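Local coordinates for cobalamin biosynthesis protein CobN (PDB 7C6O) that is the large, catalytic subunit of cobaltochelatase, which probably inserts cobalt into the corrin ring during cobalamin biosynthesis, at residues A1131-G1136 with D1175-T1180; L398-R403 with E416-D421; A1121-P1126 with Q1170-D1175; D1073-H1078 with V1147-G1152. One frame throughout, in Å; residues are numbered along the deposited sequence.

Interaction 1 (A1131-G1136 with D1175-T1180)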
loop_
_atom_site.group_PDB
_atom_site.type_symbol
_atom_site.label_atom_id
_atom_site.label_comp_id
_atom_site.label_asym_id
_atom_site.label_seq_id
_atom_site.Cartn_x
_atom_site.Cartn_y
_atom_site.Cartn_z
ATOM N N ALA A 1131 -3.119 26.374 -14.197
ATOM C CA ALA A 1131 -3.246 25.907 -12.820
ATOM C C ALA A 1131 -1.884 25.627 -12.198
ATOM O O ALA A 1131 -1.646 25.962 -11.031
ATOM C CB ALA A 1131 -4.124 24.655 -12.767
ATOM N N MET A 1132 -0.976 25.004 -12.953
ATOM C CA MET A 1132 0.357 24.754 -12.412
ATOM C C MET A 1132 1.131 26.050 -12.208
ATOM O O MET A 1132 1.935 26.148 -11.273
ATOM C CB MET A 1132 1.131 23.803 -13.325
ATOM C CG MET A 1132 0.484 22.434 -13.505
ATOM S SD MET A 1132 0.323 21.490 -11.968
ATOM C CE MET A 1132 -1.393 21.786 -11.535
ATOM N N ARG A 1133 0.896 27.057 -13.052
ATOM C CA ARG A 1133 1.557 28.341 -12.864
ATOM C C ARG A 1133 1.044 29.091 -11.644
ATOM O O ARG A 1133 1.611 30.133 -11.297
ATOM C CB ARG A 1133 1.405 29.208 -14.117
ATOM C CG ARG A 1133 2.261 28.739 -15.281
ATOM C CD ARG A 1133 2.393 29.814 -16.343
ATOM N NE ARG A 1133 1.113 30.120 -16.971
ATOM C CZ ARG A 1133 0.652 29.511 -18.059
ATOM N NH1 ARG A 1133 1.369 28.561 -18.645
ATOM N NH2 ARG A 1133 -0.523 29.856 -18.563
ATOM N N ARG A 1134 -0.004 28.598 -10.991
ATOM C CA ARG A 1134 -0.423 29.123 -9.701
ATOM C C ARG A 1134 0.302 28.464 -8.537
ATOM O O ARG A 1134 0.050 28.827 -7.384
ATOM C CB ARG A 1134 -1.934 28.948 -9.512
ATOM C CG ARG A 1134 -2.784 29.694 -10.523
ATOM C CD ARG A 1134 -4.234 29.748 -10.080
ATOM N NE ARG A 1134 -4.827 28.420 -9.967
ATOM C CZ ARG A 1134 -5.488 27.815 -10.949
ATOM N NH1 ARG A 1134 -5.636 28.419 -12.122
ATOM N NH2 ARG A 1134 -5.998 26.606 -10.758
ATOM N N HIS A 1135 1.201 27.513 -8.804
ATOM C CA HIS A 1135 1.811 26.736 -7.730
ATOM C C HIS A 1135 3.336 26.735 -7.796
ATOM O O HIS A 1135 3.967 25.813 -7.270
ATOM C CB HIS A 1135 1.261 25.308 -7.735
ATOM C CG HIS A 1135 -0.164 25.223 -7.285
ATOM N ND1 HIS A 1135 -0.523 25.191 -5.953
ATOM C CD2 HIS A 1135 -1.322 25.197 -7.987
ATOM C CE1 HIS A 1135 -1.839 25.135 -5.855
ATOM N NE2 HIS A 1135 -2.349 25.137 -7.074
ATOM N N GLY A 1136 3.930 27.744 -8.432
ATOM C CA GLY A 1136 5.353 28.009 -8.273
ATOM C C GLY A 1136 6.244 26.825 -8.597
ATOM O O GLY A 1136 6.094 26.161 -9.628
ATOM N N ASP A 1175 7.543 29.123 -25.085
ATOM C CA ASP A 1175 6.504 30.107 -24.808
ATOM C C ASP A 1175 6.985 31.116 -23.772
ATOM O O ASP A 1175 7.486 30.739 -22.710
ATOM C CB ASP A 1175 5.241 29.403 -24.313
ATOM C CG ASP A 1175 4.137 30.373 -23.957
ATOM O OD1 ASP A 1175 3.555 30.976 -24.884
ATOM O OD2 ASP A 1175 3.847 30.531 -22.751
ATOM N N ALA A 1176 6.828 32.407 -24.087
ATOM C CA ALA A 1176 7.373 33.454 -23.227
ATOM C C ALA A 1176 6.784 33.396 -21.823
ATOM O O ALA A 1176 7.517 33.496 -20.831
ATOM C CB ALA A 1176 7.126 34.827 -23.852
ATOM N N GLN A 1177 5.464 33.224 -21.716
ATOM C CA GLN A 1177 4.829 33.224 -20.403
ATOM C C GLN A 1177 5.282 32.034 -19.565
ATOM O O GLN A 1177 5.591 32.186 -18.378
ATOM C CB GLN A 1177 3.308 33.227 -20.549
ATOM C CG GLN A 1177 2.567 33.280 -19.219
ATOM C CD GLN A 1177 1.060 33.305 -19.385
ATOM O OE1 GLN A 1177 0.542 33.168 -20.492
ATOM N NE2 GLN A 1177 0.346 33.482 -18.277
ATOM N N ASN A 1178 5.332 30.841 -20.161
ATOM C CA ASN A 1178 5.723 29.672 -19.384
ATOM C C ASN A 1178 7.218 29.676 -19.091
ATOM O O ASN A 1178 7.641 29.260 -18.007
ATOM C CB ASN A 1178 5.322 28.390 -20.108
ATOM C CG ASN A 1178 5.029 27.260 -19.145
ATOM O OD1 ASN A 1178 4.063 27.320 -18.385
ATOM N ND2 ASN A 1178 5.868 26.227 -19.160
ATOM N N ARG A 1179 8.033 30.146 -20.040
ATOM C CA ARG A 1179 9.471 30.237 -19.802
ATOM C C ARG A 1179 9.782 31.180 -18.645
ATOM O O ARG A 1179 10.627 30.877 -17.795
ATOM C CB ARG A 1179 10.190 30.702 -21.066
ATOM C CG ARG A 1179 11.634 31.096 -20.822
ATOM C CD ARG A 1179 12.585 30.187 -21.565
ATOM N NE ARG A 1179 12.835 30.657 -22.923
ATOM C CZ ARG A 1179 13.976 31.209 -23.320
ATOM N NH1 ARG A 1179 14.977 31.355 -22.462
ATOM N NH2 ARG A 1179 14.120 31.607 -24.575
ATOM N N THR A 1180 9.118 32.338 -18.606
ATOM C CA THR A 1180 9.308 33.267 -17.498
ATOM C C THR A 1180 8.932 32.624 -16.170
ATOM O O THR A 1180 9.648 32.775 -15.172
ATOM C CB THR A 1180 8.482 34.533 -17.729
ATOM O OG1 THR A 1180 8.992 35.235 -18.868
ATOM C CG2 THR A 1180 8.531 35.442 -16.506
#
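Arg1133, in the type I beta turn that runs from Met1132 to His1135, reaches across to Asn1178 and Gln1177 in the first turn of helix 1176-1185. One hydrogen bond joins the two segments: NH1 of Arg1133 donates to OD1 of Asn1178 over 3.0 Å, with an N-H...O angle of 152°. The oxygen lies in the guanidinium plane, while the two flat groups stand nearly perpendicular, 81° apart. The remaining contact is face packing without a hydrogen bond across it. Gln1177, its chain fully extended, crosses Arg1133 at about a right angle and lays its CG and amide over one guanidinium face, NE2 being 3.7 Å from NE of Arg1133. On the acceptor side, ND2 of Asn1178 is bonded to the carbonyl of Tyr1172, which helps fix the amide's rotation. Asp1175 is the N-cap of helix 1176-1185. The capping bond runs from N of Asn1178 to OD2 of Asp1175, 3.0 Å long, on the anti side of the carboxylate.

Interaction 2 (L398-R403 with E416-D421)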
loop_
_atom_site.group_PDB
_atom_site.type_symbol
_atom_site.label_atom_id
_atom_site.label_comp_id
_atom_site.label_asym_id
_atom_site.label_seq_id
_atom_site.Cartn_x
_atom_site.Cartn_y
_atom_site.Cartn_z
ATOM N N LEU A 398 2.907 24.347 7.188
ATOM C CA LEU A 398 3.217 23.543 8.366
ATOM C C LEU A 398 4.154 24.292 9.305
ATOM O O LEU A 398 3.931 24.329 10.520
ATOM C CB LEU A 398 3.830 22.206 7.947
ATOM C CG LEU A 398 4.360 21.337 9.090
ATOM C CD1 LEU A 398 3.230 20.923 10.022
ATOM C CD2 LEU A 398 5.091 20.114 8.552
ATOM N N LEU A 399 5.209 24.899 8.757
ATOM C CA LEU A 399 6.164 25.623 9.592
ATOM C C LEU A 399 5.509 26.820 10.271
ATOM O O LEU A 399 5.810 27.126 11.429
ATOM C CB LEU A 399 7.363 26.059 8.750
ATOM C CG LEU A 399 8.175 24.882 8.202
ATOM C CD1 LEU A 399 9.258 25.323 7.229
ATOM C CD2 LEU A 399 8.770 24.099 9.345
ATOM N N GLN A 400 4.608 27.507 9.563
ATOM C CA GLN A 400 3.879 28.617 10.171
ATOM C C GLN A 400 2.999 28.136 11.317
ATOM O O GLN A 400 2.933 28.778 12.371
ATOM C CB GLN A 400 3.038 29.334 9.115
ATOM C CG GLN A 400 3.854 30.118 8.107
ATOM C CD GLN A 400 3.005 30.666 6.982
ATOM O OE1 GLN A 400 1.857 30.258 6.802
ATOM N NE2 GLN A 400 3.564 31.595 6.215
ATOM N N ALA A 401 2.315 27.006 11.128
ATOM C CA ALA A 401 1.478 26.467 12.195
ATOM C C ALA A 401 2.319 26.004 13.376
ATOM O O ALA A 401 1.917 26.173 14.534
ATOM C CB ALA A 401 0.625 25.320 11.665
ATOM N N MET A 402 3.487 25.411 13.106
ATOM C CA MET A 402 4.373 25.000 14.191
ATOM C C MET A 402 4.864 26.202 14.985
ATOM O O MET A 402 4.893 26.167 16.222
ATOM C CB MET A 402 5.554 24.202 13.637
ATOM C CG MET A 402 5.181 22.811 13.154
ATOM S SD MET A 402 6.545 21.964 12.339
ATOM C CE MET A 402 7.668 21.707 13.711
ATOM N N ARG A 403 5.255 27.277 14.293
ATOM C CA ARG A 403 5.659 28.495 14.987
ATOM C C ARG A 403 4.536 29.017 15.870
ATOM O O ARG A 403 4.774 29.426 17.013
ATOM C CB ARG A 403 6.084 29.565 13.981
ATOM C CG ARG A 403 6.502 30.881 14.628
ATOM C CD ARG A 403 6.589 32.004 13.607
ATOM N N GLU A 416 8.300 33.347 7.093
ATOM C CA GLU A 416 7.752 34.644 7.478
ATOM C C GLU A 416 7.101 35.344 6.292
ATOM O O GLU A 416 6.009 35.911 6.423
ATOM C CB GLU A 416 8.853 35.518 8.078
ATOM C CG GLU A 416 8.398 36.922 8.430
ATOM C CD GLU A 416 7.281 36.926 9.454
ATOM O OE1 GLU A 416 7.380 36.171 10.444
ATOM O OE2 GLU A 416 6.300 37.676 9.263
ATOM N N SER A 417 7.747 35.312 5.128
ATOM C CA SER A 417 7.236 35.999 3.947
ATOM C C SER A 417 6.190 35.193 3.187
ATOM O O SER A 417 5.716 35.664 2.147
ATOM C CB SER A 417 8.389 36.361 3.007
ATOM O OG SER A 417 9.072 35.205 2.557
ATOM N N ASN A 418 5.823 34.005 3.674
ATOM C CA ASN A 418 4.786 33.167 3.065
ATOM C C ASN A 418 5.095 32.887 1.590
ATOM O O ASN A 418 4.297 33.165 0.691
ATOM C CB ASN A 418 3.403 33.809 3.231
ATOM C CG ASN A 418 2.275 32.832 2.979
ATOM O OD1 ASN A 418 2.368 31.656 3.329
ATOM N ND2 ASN A 418 1.205 33.312 2.361
ATOM N N ASP A 419 6.277 32.316 1.356
ATOM C CA ASP A 419 6.815 32.165 0.002
ATOM C C ASP A 419 7.434 30.775 -0.126
ATOM O O ASP A 419 8.582 30.563 0.278
ATOM C CB ASP A 419 7.834 33.263 -0.291
ATOM C CG ASP A 419 8.377 33.208 -1.710
ATOM O OD1 ASP A 419 7.987 32.305 -2.482
ATOM O OD2 ASP A 419 9.203 34.081 -2.054
ATOM N N GLY A 420 6.684 29.845 -0.717
ATOM C CA GLY A 420 7.188 28.489 -0.872
ATOM C C GLY A 420 8.421 28.410 -1.752
ATOM O O GLY A 420 9.316 27.599 -1.507
ATOM N N ASP A 421 8.480 29.241 -2.796
ATOM C CA ASP A 421 9.655 29.250 -3.665
ATOM C C ASP A 421 10.912 29.628 -2.891
ATOM O O ASP A 421 11.970 29.016 -3.076
ATOM C CB ASP A 421 9.450 30.215 -4.833
ATOM C CG ASP A 421 8.557 29.646 -5.918
ATOM O OD1 ASP A 421 8.021 28.532 -5.736
ATOM O OD2 ASP A 421 8.396 30.320 -6.958
HETATM O O HOH W 1 0.549 29.254 4.254
#
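Gln400 on helix 391-405 and Asn418 in the turn leading into helix 420-431 meet amide to amide, a surface contact that joins a helix to the N-terminal approach of the next one. The two side chains cross at about a right angle, and their amide planes are turned 32° from each other. Gln400 points at the turn with its chain extended beyond CG, bringing NE2 to 3.1 Å from OD1 of Asn418. The resulting hydrogen bond is bent, with an N-H...O angle of 144°. Its donor sits above the carbonyl plane of Asn418 and does not follow a lone pair. The same NE2 also donates to the carbonyl of Val415, just ahead of the turn, so this one amide nitrogen grips the connecting chain at two points. On the Asn418 side, the backbone takes the left-handed helical conformation, and CG lies anti to the backbone N (chi1 -164°), which swings the amide back toward Gln400. Immediately after it, Asp419 holds the N-cap position of helix 420-431. Next to Gln400 along its helix, Leu399 packs on Leu412 and Val415 of the same connection. A water completes a small ring, donating to OE1 of Gln400 at 3.0 Å and to OD1 of Asn418 at 3.2 Å.

Interaction 3 (A1121-P1126 with Q1170-D1175)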
loop_
_atom_site.group_PDB
_atom_site.type_symbol
_atom_site.label_atom_id
_atom_site.label_comp_id
_atom_site.label_asym_id
_atom_site.label_seq_id
_atom_site.Cartn_x
_atom_site.Cartn_y
_atom_site.Cartn_z
ATOM N N ALA A 1121 -6.024 16.566 -23.348
ATOM C CA ALA A 1121 -6.896 16.915 -22.233
ATOM C C ALA A 1121 -6.142 17.504 -21.048
ATOM O O ALA A 1121 -6.753 18.205 -20.232
ATOM C CB ALA A 1121 -7.697 15.692 -21.772
ATOM N N ARG A 1122 -4.838 17.251 -20.930
ATOM C CA ARG A 1122 -4.118 17.688 -19.742
ATOM C C ARG A 1122 -2.781 18.340 -20.080
ATOM O O ARG A 1122 -2.532 19.480 -19.677
ATOM C CB ARG A 1122 -3.910 16.503 -18.791
ATOM C CG ARG A 1122 -3.652 16.891 -17.338
ATOM C CD ARG A 1122 -2.168 17.008 -17.039
ATOM N NE ARG A 1122 -1.480 15.726 -17.168
ATOM C CZ ARG A 1122 -0.159 15.585 -17.172
ATOM N NH1 ARG A 1122 0.624 16.653 -17.063
ATOM N NH2 ARG A 1122 0.382 14.377 -17.294
ATOM N N VAL A 1123 -1.927 17.629 -20.826
ATOM C CA VAL A 1123 -0.524 18.024 -20.964
ATOM C C VAL A 1123 -0.404 19.437 -21.529
ATOM O O VAL A 1123 0.310 20.283 -20.977
ATOM C CB VAL A 1123 0.240 17.005 -21.828
ATOM C CG1 VAL A 1123 1.655 17.492 -22.099
ATOM C CG2 VAL A 1123 0.270 15.644 -21.141
ATOM N N VAL A 1124 -1.091 19.714 -22.633
ATOM C CA VAL A 1124 -1.052 21.036 -23.249
ATOM C C VAL A 1124 -2.395 21.754 -23.121
ATOM O O VAL A 1124 -2.673 22.696 -23.865
ATOM C CB VAL A 1124 -0.595 20.963 -24.716
ATOM C CG1 VAL A 1124 0.841 20.472 -24.798
ATOM C CG2 VAL A 1124 -1.518 20.068 -25.523
ATOM N N ASN A 1125 -3.232 21.318 -22.190
ATOM C CA ASN A 1125 -4.480 22.010 -21.903
ATOM C C ASN A 1125 -4.166 23.326 -21.205
ATOM O O ASN A 1125 -3.577 23.311 -20.115
ATOM C CB ASN A 1125 -5.373 21.130 -21.028
ATOM C CG ASN A 1125 -6.774 21.684 -20.867
ATOM O OD1 ASN A 1125 -6.987 22.895 -20.894
ATOM N ND2 ASN A 1125 -7.742 20.791 -20.696
ATOM N N PRO A 1126 -4.529 24.477 -21.779
ATOM C CA PRO A 1126 -4.183 25.753 -21.131
ATOM C C PRO A 1126 -4.739 25.890 -19.726
ATOM O O PRO A 1126 -4.142 26.596 -18.903
ATOM C CB PRO A 1126 -4.773 26.805 -22.085
ATOM C CG PRO A 1126 -5.799 26.072 -22.895
ATOM C CD PRO A 1126 -5.278 24.672 -23.031
ATOM N N GLN A 1170 7.173 24.019 -27.679
ATOM C CA GLN A 1170 6.707 25.397 -27.784
ATOM C C GLN A 1170 5.929 25.817 -26.540
ATOM O O GLN A 1170 6.153 26.904 -25.996
ATOM C CB GLN A 1170 5.853 25.565 -29.043
ATOM C CG GLN A 1170 5.309 26.966 -29.236
ATOM C CD GLN A 1170 6.404 28.010 -29.309
ATOM O OE1 GLN A 1170 7.462 27.778 -29.896
ATOM N NE2 GLN A 1170 6.157 29.167 -28.706
ATOM N N ARG A 1171 5.012 24.965 -26.072
ATOM C CA ARG A 1171 4.144 25.362 -24.966
ATOM C C ARG A 1171 4.902 25.420 -23.645
ATOM O O ARG A 1171 4.669 26.319 -22.830
ATOM C CB ARG A 1171 2.955 24.405 -24.849
ATOM C CG ARG A 1171 2.037 24.382 -26.062
ATOM C CD ARG A 1171 1.492 25.762 -26.364
ATOM N NE ARG A 1171 0.517 26.206 -25.373
ATOM C CZ ARG A 1171 0.151 27.472 -25.205
ATOM N NH1 ARG A 1171 0.691 28.425 -25.955
ATOM N NH2 ARG A 1171 -0.747 27.788 -24.282
ATOM N N TYR A 1172 5.806 24.469 -23.408
ATOM C CA TYR A 1172 6.456 24.357 -22.107
ATOM C C TYR A 1172 7.714 25.209 -21.996
ATOM O O TYR A 1172 7.951 25.827 -20.951
ATOM C CB TYR A 1172 6.823 22.897 -21.814
ATOM C CG TYR A 1172 5.697 22.034 -21.282
ATOM C CD1 TYR A 1172 4.371 22.305 -21.589
ATOM C CD2 TYR A 1172 5.970 20.949 -20.460
ATOM C CE1 TYR A 1172 3.347 21.513 -21.094
ATOM C CE2 TYR A 1172 4.954 20.151 -19.962
ATOM C CZ TYR A 1172 3.648 20.437 -20.281
ATOM O OH TYR A 1172 2.646 19.636 -19.784
ATOM N N VAL A 1173 8.528 25.257 -23.047
ATOM C CA VAL A 1173 9.896 25.754 -22.964
ATOM C C VAL A 1173 10.059 27.097 -23.670
ATOM O O VAL A 1173 10.640 28.032 -23.115
ATOM C CB VAL A 1173 10.887 24.710 -23.523
ATOM C CG1 VAL A 1173 12.324 25.210 -23.405
ATOM C CG2 VAL A 1173 10.715 23.385 -22.794
ATOM N N LEU A 1174 9.557 27.209 -24.898
ATOM C CA LEU A 1174 9.802 28.403 -25.702
ATOM C C LEU A 1174 8.757 29.492 -25.491
ATOM O O LEU A 1174 9.058 30.674 -25.695
ATOM C CB LEU A 1174 9.870 28.033 -27.186
ATOM C CG LEU A 1174 10.987 27.053 -27.562
ATOM C CD1 LEU A 1174 11.003 26.800 -29.063
ATOM C CD2 LEU A 1174 12.344 27.560 -27.080
ATOM N N ASP A 1175 7.543 29.123 -25.085
ATOM C CA ASP A 1175 6.504 30.107 -24.808
ATOM C C ASP A 1175 6.985 31.116 -23.772
ATOM O O ASP A 1175 7.486 30.739 -22.710
ATOM C CB ASP A 1175 5.241 29.403 -24.313
ATOM C CG ASP A 1175 4.137 30.373 -23.957
ATOM O OD1 ASP A 1175 3.555 30.976 -24.884
ATOM O OD2 ASP A 1175 3.847 30.531 -22.751
HETATM O O HOH W 2 -1.831 25.357 -24.327
#
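Tyr1172, in the wider pi-type turn at 1170-1174 that closes helix 1162-1174, reaches across to Val1123 at the end of helix 1111-1123. From CB the side chain leaves with CG anti to its own carbonyl carbon (chi1 -81°), a turn that directs the ring toward Val1123. Along one edge, CE1 comes within 3.3 Å of the Val1123 carbonyl oxygen, which lies in the plane of the ring. CZ next meets CG1 of Val1123 at 4.0 Å, an apolar contact with the valine standing roughly at right angles to the tyrosine. At the tip, OH donates to O of Val1123 over 2.7 Å, the donor tilted 30° from the carbonyl plane, and also lies 3.3 Å from CG1 of Val1123. Beside this bond, Arg1171 brings its CG to 4.3 Å from CG1 of Val1124, and a water bonded to O of Val1124 is held weakly by NH2 of Arg1171. Met1143, Thr1146 and Val1147 of helix 1136-1157, Trp1128 and Met1129 of helix 1126-1132 and Met1193 of helix 1187-1203 pack against the tyrosine. The ring thus sits among largely apolar side chains while its hydroxyl, in a buried residue, satisfies a carbonyl at a helix end, tying that end to the neighbouring helix.

Interaction 4 (D1073-H1078 with V1147-G1152)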
loop_
_atom_site.group_PDB
_atom_site.type_symbol
_atom_site.label_atom_id
_atom_site.label_comp_id
_atom_site.label_asym_id
_atom_site.label_seq_id
_atom_site.Cartn_x
_atom_site.Cartn_y
_atom_site.Cartn_z
ATOM N N ASP A 1073 5.670 5.239 -12.966
ATOM C CA ASP A 1073 5.430 3.805 -12.841
ATOM C C ASP A 1073 4.760 3.223 -14.078
ATOM O O ASP A 1073 4.974 2.048 -14.399
ATOM C CB ASP A 1073 4.597 3.527 -11.592
ATOM C CG ASP A 1073 5.385 3.737 -10.317
ATOM O OD1 ASP A 1073 6.534 3.248 -10.240
ATOM O OD2 ASP A 1073 4.863 4.399 -9.398
ATOM N N TYR A 1074 3.960 4.017 -14.793
ATOM C CA TYR A 1074 3.267 3.478 -15.957
ATOM C C TYR A 1074 4.251 3.126 -17.066
ATOM O O TYR A 1074 4.242 2.001 -17.577
ATOM C CB TYR A 1074 2.194 4.457 -16.442
ATOM C CG TYR A 1074 1.040 4.552 -15.470
ATOM C CD1 TYR A 1074 0.016 3.613 -15.485
ATOM C CD2 TYR A 1074 0.994 5.558 -14.515
ATOM C CE1 TYR A 1074 -1.031 3.684 -14.584
ATOM C CE2 TYR A 1074 -0.051 5.639 -13.611
ATOM C CZ TYR A 1074 -1.057 4.699 -13.649
ATOM O OH TYR A 1074 -2.097 4.776 -12.751
ATOM N N PHE A 1075 5.134 4.057 -17.440
ATOM C CA PHE A 1075 6.068 3.722 -18.511
ATOM C C PHE A 1075 7.061 2.654 -18.064
ATOM O O PHE A 1075 7.505 1.849 -18.887
ATOM C CB PHE A 1075 6.773 4.984 -19.042
ATOM C CG PHE A 1075 8.046 5.364 -18.314
ATOM C CD1 PHE A 1075 9.258 4.753 -18.621
ATOM C CD2 PHE A 1075 8.039 6.378 -17.370
ATOM C CE1 PHE A 1075 10.427 5.115 -17.964
ATOM C CE2 PHE A 1075 9.204 6.751 -16.713
ATOM C CZ PHE A 1075 10.401 6.115 -17.010
ATOM N N GLN A 1076 7.392 2.607 -16.772
ATOM C CA GLN A 1076 8.321 1.588 -16.290
ATOM C C GLN A 1076 7.744 0.188 -16.457
ATOM O O GLN A 1076 8.398 -0.706 -17.008
ATOM C CB GLN A 1076 8.665 1.835 -14.823
ATOM C CG GLN A 1076 9.621 2.977 -14.579
ATOM C CD GLN A 1076 10.290 2.858 -13.227
ATOM O OE1 GLN A 1076 11.252 2.108 -13.066
ATOM N NE2 GLN A 1076 9.777 3.589 -12.244
ATOM N N TYR A 1077 6.517 -0.022 -15.979
ATOM C CA TYR A 1077 5.904 -1.347 -16.023
ATOM C C TYR A 1077 5.278 -1.627 -17.384
ATOM O O TYR A 1077 5.589 -2.635 -18.030
ATOM C CB TYR A 1077 4.855 -1.474 -14.916
ATOM C CG TYR A 1077 5.447 -1.693 -13.546
ATOM C CD1 TYR A 1077 5.889 -0.622 -12.778
ATOM C CD2 TYR A 1077 5.568 -2.973 -13.018
ATOM C CE1 TYR A 1077 6.434 -0.819 -11.523
ATOM C CE2 TYR A 1077 6.112 -3.179 -11.766
ATOM C CZ TYR A 1077 6.541 -2.099 -11.024
ATOM O OH TYR A 1077 7.078 -2.300 -9.778
ATOM N N HIS A 1078 4.381 -0.747 -17.828
ATOM C CA HIS A 1078 3.674 -0.965 -19.086
ATOM C C HIS A 1078 4.619 -0.823 -20.271
ATOM O O HIS A 1078 4.743 -1.732 -21.100
ATOM C CB HIS A 1078 2.509 0.021 -19.197
ATOM C CG HIS A 1078 1.535 -0.301 -20.284
ATOM N ND1 HIS A 1078 0.786 0.668 -20.917
ATOM C CD2 HIS A 1078 1.163 -1.483 -20.831
ATOM C CE1 HIS A 1078 0.003 0.098 -21.815
ATOM N NE2 HIS A 1078 0.210 -1.207 -21.781
ATOM N N VAL A 1147 7.251 15.877 -19.049
ATOM C CA VAL A 1147 8.159 15.700 -20.180
ATOM C C VAL A 1147 8.969 14.419 -20.016
ATOM O O VAL A 1147 9.139 13.649 -20.969
ATOM C CB VAL A 1147 9.071 16.931 -20.340
ATOM C CG1 VAL A 1147 10.092 16.692 -21.438
ATOM C CG2 VAL A 1147 8.240 18.173 -20.647
ATOM N N ASP A 1148 9.468 14.168 -18.804
ATOM C CA ASP A 1148 10.279 12.977 -18.564
ATOM C C ASP A 1148 9.468 11.700 -18.748
ATOM O O ASP A 1148 9.973 10.710 -19.290
ATOM C CB ASP A 1148 10.877 13.020 -17.156
ATOM C CG ASP A 1148 12.091 13.930 -17.053
ATOM O OD1 ASP A 1148 12.632 14.343 -18.100
ATOM O OD2 ASP A 1148 12.503 14.233 -15.914
ATOM N N TYR A 1149 8.212 11.697 -18.295
ATOM C CA TYR A 1149 7.422 10.473 -18.343
ATOM C C TYR A 1149 6.899 10.206 -19.748
ATOM O O TYR A 1149 6.815 9.048 -20.169
ATOM C CB TYR A 1149 6.278 10.546 -17.329
ATOM C CG TYR A 1149 6.758 10.805 -15.914
ATOM C CD1 TYR A 1149 8.047 10.455 -15.521
ATOM C CD2 TYR A 1149 5.932 11.413 -14.975
ATOM C CE1 TYR A 1149 8.498 10.698 -14.237
ATOM C CE2 TYR A 1149 6.375 11.658 -13.683
ATOM C CZ TYR A 1149 7.657 11.299 -13.323
ATOM O OH TYR A 1149 8.106 11.541 -12.043
ATOM N N LEU A 1150 6.552 11.260 -20.491
ATOM C CA LEU A 1150 6.272 11.087 -21.911
ATOM C C LEU A 1150 7.494 10.547 -22.642
ATOM O O LEU A 1150 7.376 9.648 -23.484
ATOM C CB LEU A 1150 5.818 12.411 -22.526
ATOM C CG LEU A 1150 4.408 12.874 -22.161
ATOM C CD1 LEU A 1150 4.127 14.239 -22.773
ATOM C CD2 LEU A 1150 3.370 11.855 -22.617
ATOM N N PHE A 1151 8.678 11.079 -22.326
ATOM C CA PHE A 1151 9.913 10.557 -22.900
ATOM C C PHE A 1151 10.099 9.085 -22.547
ATOM O O PHE A 1151 10.450 8.269 -23.408
ATOM C CB PHE A 1151 11.104 11.385 -22.410
ATOM C CG PHE A 1151 12.445 10.870 -22.874
ATOM C CD1 PHE A 1151 12.992 11.302 -24.072
ATOM C CD2 PHE A 1151 13.163 9.963 -22.105
ATOM C CE1 PHE A 1151 14.225 10.836 -24.499
ATOM C CE2 PHE A 1151 14.395 9.492 -22.528
ATOM C CZ PHE A 1151 14.927 9.930 -23.727
ATOM N N GLY A 1152 9.869 8.731 -21.280
ATOM C CA GLY A 1152 10.014 7.341 -20.873
ATOM C C GLY A 1152 9.087 6.411 -21.631
ATOM O O GLY A 1152 9.492 5.330 -22.066
#
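Phe1075 of helix 1072-1089 lays its ring over Gly1152 of helix 1136-1157, a helix-helix contact built on a CH-pi interaction. CA of Gly1152 lies 3.7 Å from the centroid of the Phe1075 ring and only 17° off its normal. With no side chain on Gly1152, the ring lies directly on its backbone, and the CA atoms of Phe1075 and Gly1152 are only 5.9 Å apart. One turn earlier, Tyr1149 crosses the phenylalanine at about a right angle, with its CD1 at 4.1 Å from CE2 of Phe1075. The ring is placed by a chi1 of 88°, which holds CG between the backbone N and the carbonyl carbon, and it is backed on the opposite face by CG of Gln1076. Farther out, Gln1076 is itself held through OE1 by the backbone N of Leu1008, while Tyr1153 touches both Phe1075 and Tyr1074. A polar tie also joins the two helices, from ND1 of His1078 to OH of Tyr1153. No hydrogen bond links the two segments, whose nearest approach is CD1 of Phe1075 to the carbonyl carbon of Gly1152, 3.4 Å.

From the N terminus, interaction 2 comes first and closes a short loop between helices 391-405 and 420-431, in series with the rest. The other three cross one another. Interaction 4 opens at 1073-1078, and interactions 3 and 1 open in turn before it closes at 1147-1152; interaction 3 then closes at 1170-1175 and interaction 1 at 1175-1180. Interactions 3 and 1 share Asp1175, where helix 1162-1174 hands over to helix 1176-1185. Interactions 3 and 4 touch where Tyr1172 packs on Val1147, so helix 1136-1157 links them. Although remote in sequence, interaction 2 reaches this C-terminal helical region too, Asp421 bonding to the backbone N of Tyr1137 and packing against Gly1136 of interaction 1.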